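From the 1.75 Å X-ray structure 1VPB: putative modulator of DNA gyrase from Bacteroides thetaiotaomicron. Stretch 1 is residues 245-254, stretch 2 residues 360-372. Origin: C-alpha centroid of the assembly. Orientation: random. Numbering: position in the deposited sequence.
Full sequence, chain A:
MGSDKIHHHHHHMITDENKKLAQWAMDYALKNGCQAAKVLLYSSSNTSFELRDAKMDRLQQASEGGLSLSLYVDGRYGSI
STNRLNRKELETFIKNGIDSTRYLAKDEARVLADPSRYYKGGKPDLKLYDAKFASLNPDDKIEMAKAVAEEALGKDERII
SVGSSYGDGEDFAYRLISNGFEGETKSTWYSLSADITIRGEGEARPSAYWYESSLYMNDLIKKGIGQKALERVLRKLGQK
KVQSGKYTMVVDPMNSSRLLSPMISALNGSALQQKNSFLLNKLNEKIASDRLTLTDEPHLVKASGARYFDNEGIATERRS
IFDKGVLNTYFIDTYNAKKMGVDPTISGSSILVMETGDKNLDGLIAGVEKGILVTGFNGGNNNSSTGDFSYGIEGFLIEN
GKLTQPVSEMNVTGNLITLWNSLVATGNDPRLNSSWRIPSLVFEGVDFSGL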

# COMPACT_ATOMS: atom_id res chain seq x y z
N GLY A 245 29.95 15.41 -11.14
CA GLY A 245 31.20 15.44 -10.39
C GLY A 245 30.96 15.50 -8.90
O GLY A 245 29.88 15.20 -8.44
N LYS A 246 31.99 15.88 -8.16
CA LYS A 246 31.85 16.00 -6.69
C LYS A 246 31.25 17.34 -6.35
O LYS A 246 31.69 18.35 -6.90
CB LYS A 246 33.22 15.98 -6.02
CG LYS A 246 34.03 14.71 -6.22
CD LYS A 246 33.51 13.61 -5.39
CE LYS A 246 34.30 12.34 -5.62
NZ LYS A 246 33.90 11.35 -4.64
N TYR A 247 30.35 17.36 -5.37
CA TYR A 247 29.83 18.61 -4.82
C TYR A 247 29.68 18.44 -3.33
O TYR A 247 29.47 17.34 -2.85
CB TYR A 247 28.43 18.90 -5.37
CG TYR A 247 28.35 19.26 -6.85
CD1 TYR A 247 28.26 18.26 -7.82
CD2 TYR A 247 28.30 20.59 -7.26
CE1 TYR A 247 28.15 18.60 -9.19
CE2 TYR A 247 28.19 20.92 -8.59
CZ TYR A 247 28.11 19.93 -9.55
OH TYR A 247 28.01 20.28 -10.89
N THR A 248 29.68 19.55 -2.61
CA THR A 248 29.16 19.56 -1.24
C THR A 248 27.63 19.36 -1.30
O THR A 248 26.96 20.08 -2.04
CB THR A 248 29.41 20.90 -0.59
OG1 THR A 248 30.82 21.18 -0.58
CG2 THR A 248 28.96 20.91 0.87
N MET A 249 27.10 18.41 -0.55
CA MET A 249 25.66 18.19 -0.53
C MET A 249 25.04 18.76 0.74
O MET A 249 25.43 18.40 1.84
CB MET A 249 25.33 16.70 -0.64
CG MET A 249 23.83 16.44 -0.66
SD MET A 249 23.27 14.78 -0.98
CE MET A 249 24.04 13.85 0.31
N VAL A 250 24.08 19.67 0.56
CA VAL A 250 23.28 20.16 1.67
C VAL A 250 21.87 19.53 1.56
O VAL A 250 21.30 19.45 0.48
CB VAL A 250 23.19 21.71 1.70
CG1 VAL A 250 22.42 22.17 2.95
CG2 VAL A 250 24.59 22.32 1.68
N VAL A 251 21.34 19.05 2.68
CA VAL A 251 20.00 18.45 2.71
C VAL A 251 19.13 19.12 3.77
O VAL A 251 19.55 19.31 4.90
CB VAL A 251 20.06 16.95 2.98
CG1 VAL A 251 18.67 16.30 2.72
CG2 VAL A 251 21.13 16.29 2.14
N ASP A 252 17.90 19.47 3.37
CA ASP A 252 16.99 20.17 4.29
C ASP A 252 16.35 19.23 5.28
O ASP A 252 16.50 18.02 5.16
CB ASP A 252 15.98 21.03 3.52
CG ASP A 252 15.05 20.23 2.62
OD1 ASP A 252 14.84 19.02 2.87
OD2 ASP A 252 14.50 20.81 1.64
N PRO A 253 15.72 19.77 6.32
CA PRO A 253 15.12 18.96 7.35
C PRO A 253 13.91 18.20 6.82
O PRO A 253 13.55 17.15 7.33
CB PRO A 253 14.68 20.00 8.38
CG PRO A 253 15.46 21.16 8.12
CD PRO A 253 15.60 21.20 6.62
N MET A 254 13.25 18.75 5.80
CA MET A 254 12.15 18.00 5.19
C MET A 254 12.69 16.63 4.66
O MET A 254 11.92 15.66 4.68
CB MET A 254 11.46 18.85 4.11
CG MET A 254 10.17 18.30 3.58
SD MET A 254 8.94 17.76 4.84
CE MET A 254 8.29 19.27 5.52
N ASN A 360 21.20 27.36 10.98
CA ASN A 360 20.04 26.81 10.31
C ASN A 360 20.39 26.58 8.86
O ASN A 360 21.49 26.81 8.45
CB ASN A 360 18.82 27.74 10.44
CG ASN A 360 19.02 29.10 9.81
OD1 ASN A 360 19.93 29.34 9.02
ND2 ASN A 360 18.13 30.03 10.17
N LEU A 361 19.44 26.12 8.08
CA LEU A 361 19.70 25.79 6.68
C LEU A 361 20.32 26.94 5.91
O LEU A 361 21.29 26.75 5.17
CB LEU A 361 18.41 25.29 6.03
CG LEU A 361 18.46 24.94 4.54
CD1 LEU A 361 19.53 23.87 4.32
CD2 LEU A 361 17.15 24.47 4.01
N ASP A 362 19.77 28.14 6.07
CA ASP A 362 20.28 29.29 5.35
C ASP A 362 21.71 29.54 5.71
O ASP A 362 22.53 29.83 4.85
CB ASP A 362 19.43 30.54 5.64
CG ASP A 362 18.04 30.46 5.02
OD1 ASP A 362 17.86 29.83 3.94
OD2 ASP A 362 17.04 31.01 5.54
N GLY A 363 22.02 29.40 6.99
CA GLY A 363 23.37 29.63 7.50
C GLY A 363 24.36 28.61 6.96
O GLY A 363 25.50 28.93 6.63
N LEU A 364 23.91 27.35 6.87
CA LEU A 364 24.73 26.28 6.28
C LEU A 364 24.98 26.53 4.77
O LEU A 364 26.11 26.36 4.29
CB LEU A 364 24.04 24.92 6.50
CG LEU A 364 23.91 24.48 7.95
CD1 LEU A 364 22.98 23.28 8.07
CD2 LEU A 364 25.26 24.12 8.54
N ILE A 365 23.95 26.94 4.03
CA ILE A 365 24.09 27.19 2.60
C ILE A 365 25.11 28.31 2.37
O ILE A 365 25.97 28.24 1.50
CB ILE A 365 22.74 27.57 2.01
CG1 ILE A 365 21.82 26.34 1.96
CG2 ILE A 365 22.86 28.16 0.61
CD1 ILE A 365 20.41 26.72 1.71
N ALA A 366 24.99 29.34 3.20
CA ALA A 366 25.84 30.52 3.07
C ALA A 366 27.33 30.18 3.15
O ALA A 366 28.18 30.92 2.62
CB ALA A 366 25.47 31.52 4.13
N GLY A 367 27.66 29.07 3.81
CA GLY A 367 29.06 28.64 3.96
C GLY A 367 29.61 27.71 2.90
O GLY A 367 30.76 27.28 2.99
N VAL A 368 28.81 27.40 1.87
CA VAL A 368 29.21 26.42 0.86
C VAL A 368 29.62 27.08 -0.45
O VAL A 368 28.87 27.83 -1.04
CB VAL A 368 28.08 25.40 0.60
CG1 VAL A 368 28.45 24.48 -0.54
CG2 VAL A 368 27.79 24.61 1.89
N GLU A 369 30.83 26.76 -0.91
CA GLU A 369 31.39 27.38 -2.12
C GLU A 369 30.88 26.69 -3.39
O GLU A 369 30.57 27.36 -4.36
CB GLU A 369 32.93 27.32 -2.07
CG GLU A 369 33.66 28.11 -3.14
CD GLU A 369 35.17 27.89 -3.07
OE1 GLU A 369 35.62 27.01 -2.30
OE2 GLU A 369 35.91 28.60 -3.79
N LYS A 370 30.82 25.36 -3.40
CA LYS A 370 30.29 24.65 -4.56
C LYS A 370 29.52 23.45 -4.10
O LYS A 370 30.10 22.48 -3.60
CB LYS A 370 31.41 24.20 -5.49
CG LYS A 370 30.96 23.38 -6.70
CD LYS A 370 32.14 23.09 -7.65
CE LYS A 370 31.78 22.03 -8.69
NZ LYS A 370 32.92 21.71 -9.59
N GLY A 371 28.21 23.51 -4.23
CA GLY A 371 27.40 22.46 -3.69
C GLY A 371 26.09 22.35 -4.40
O GLY A 371 25.83 23.09 -5.36
N ILE A 372 25.30 21.42 -3.92
CA ILE A 372 23.92 21.24 -4.33
C ILE A 372 23.09 21.10 -3.08
O ILE A 372 23.39 20.30 -2.18
CB ILE A 372 23.79 19.97 -5.22
CG1 ILE A 372 24.51 20.23 -6.54
CG2 ILE A 372 22.30 19.59 -5.41
CD1 ILE A 372 24.50 19.05 -7.51
O HOH W 1 31.90 19.24 -9.82
O HOH W 2 31.92 23.71 -1.27

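Gly371 sits unusually tight against its parallel partner: its CA lies 2.9 Å from Thr248 O, and the two CA atoms are 4.2 Å apart. An ideal CB on Gly371 would fall 2.6 Å from Thr248 O, a clash, so glycine suits this place. The strands pair in parallel through three backbone hydrogen bonds. Thr248 N donates to Lys370 O (3.1 Å), Ile372 N to Thr248 O (2.8 Å), and Val250 N to Ile372 O (2.9 Å). Met249 CA also approaches Ile372 O at 3.5 Å, a CA-H...O contact.

Tyr247 is buried beside Ile372. Ile372 CD1 lies over one face of the tyrosine ring, 3.8 Å from its centroid, in a CH-pi contact. The extended Lys370 side chain also reaches this ring, with CE 3.8 Å from Tyr247 CE2. Its NZ donates to water 1 (2.7 Å), which in turn donates to Lys246 O (3.1 Å). Water 2 links Lys370 N (2.9 Å) to Thr248 OG1 (2.8 Å).

Val250 meets the helix and the loop after it. Its CG1 packs on Leu361 CD1 (3.6 Å), and its CG2 on Val368 CG2 (3.9 Å). Compact, branched side chains fill this apolar patch. Asn360 caps the helix, its OD1 accepting from Gly363 N (2.9 Å). Together the stretches bury 612 Å².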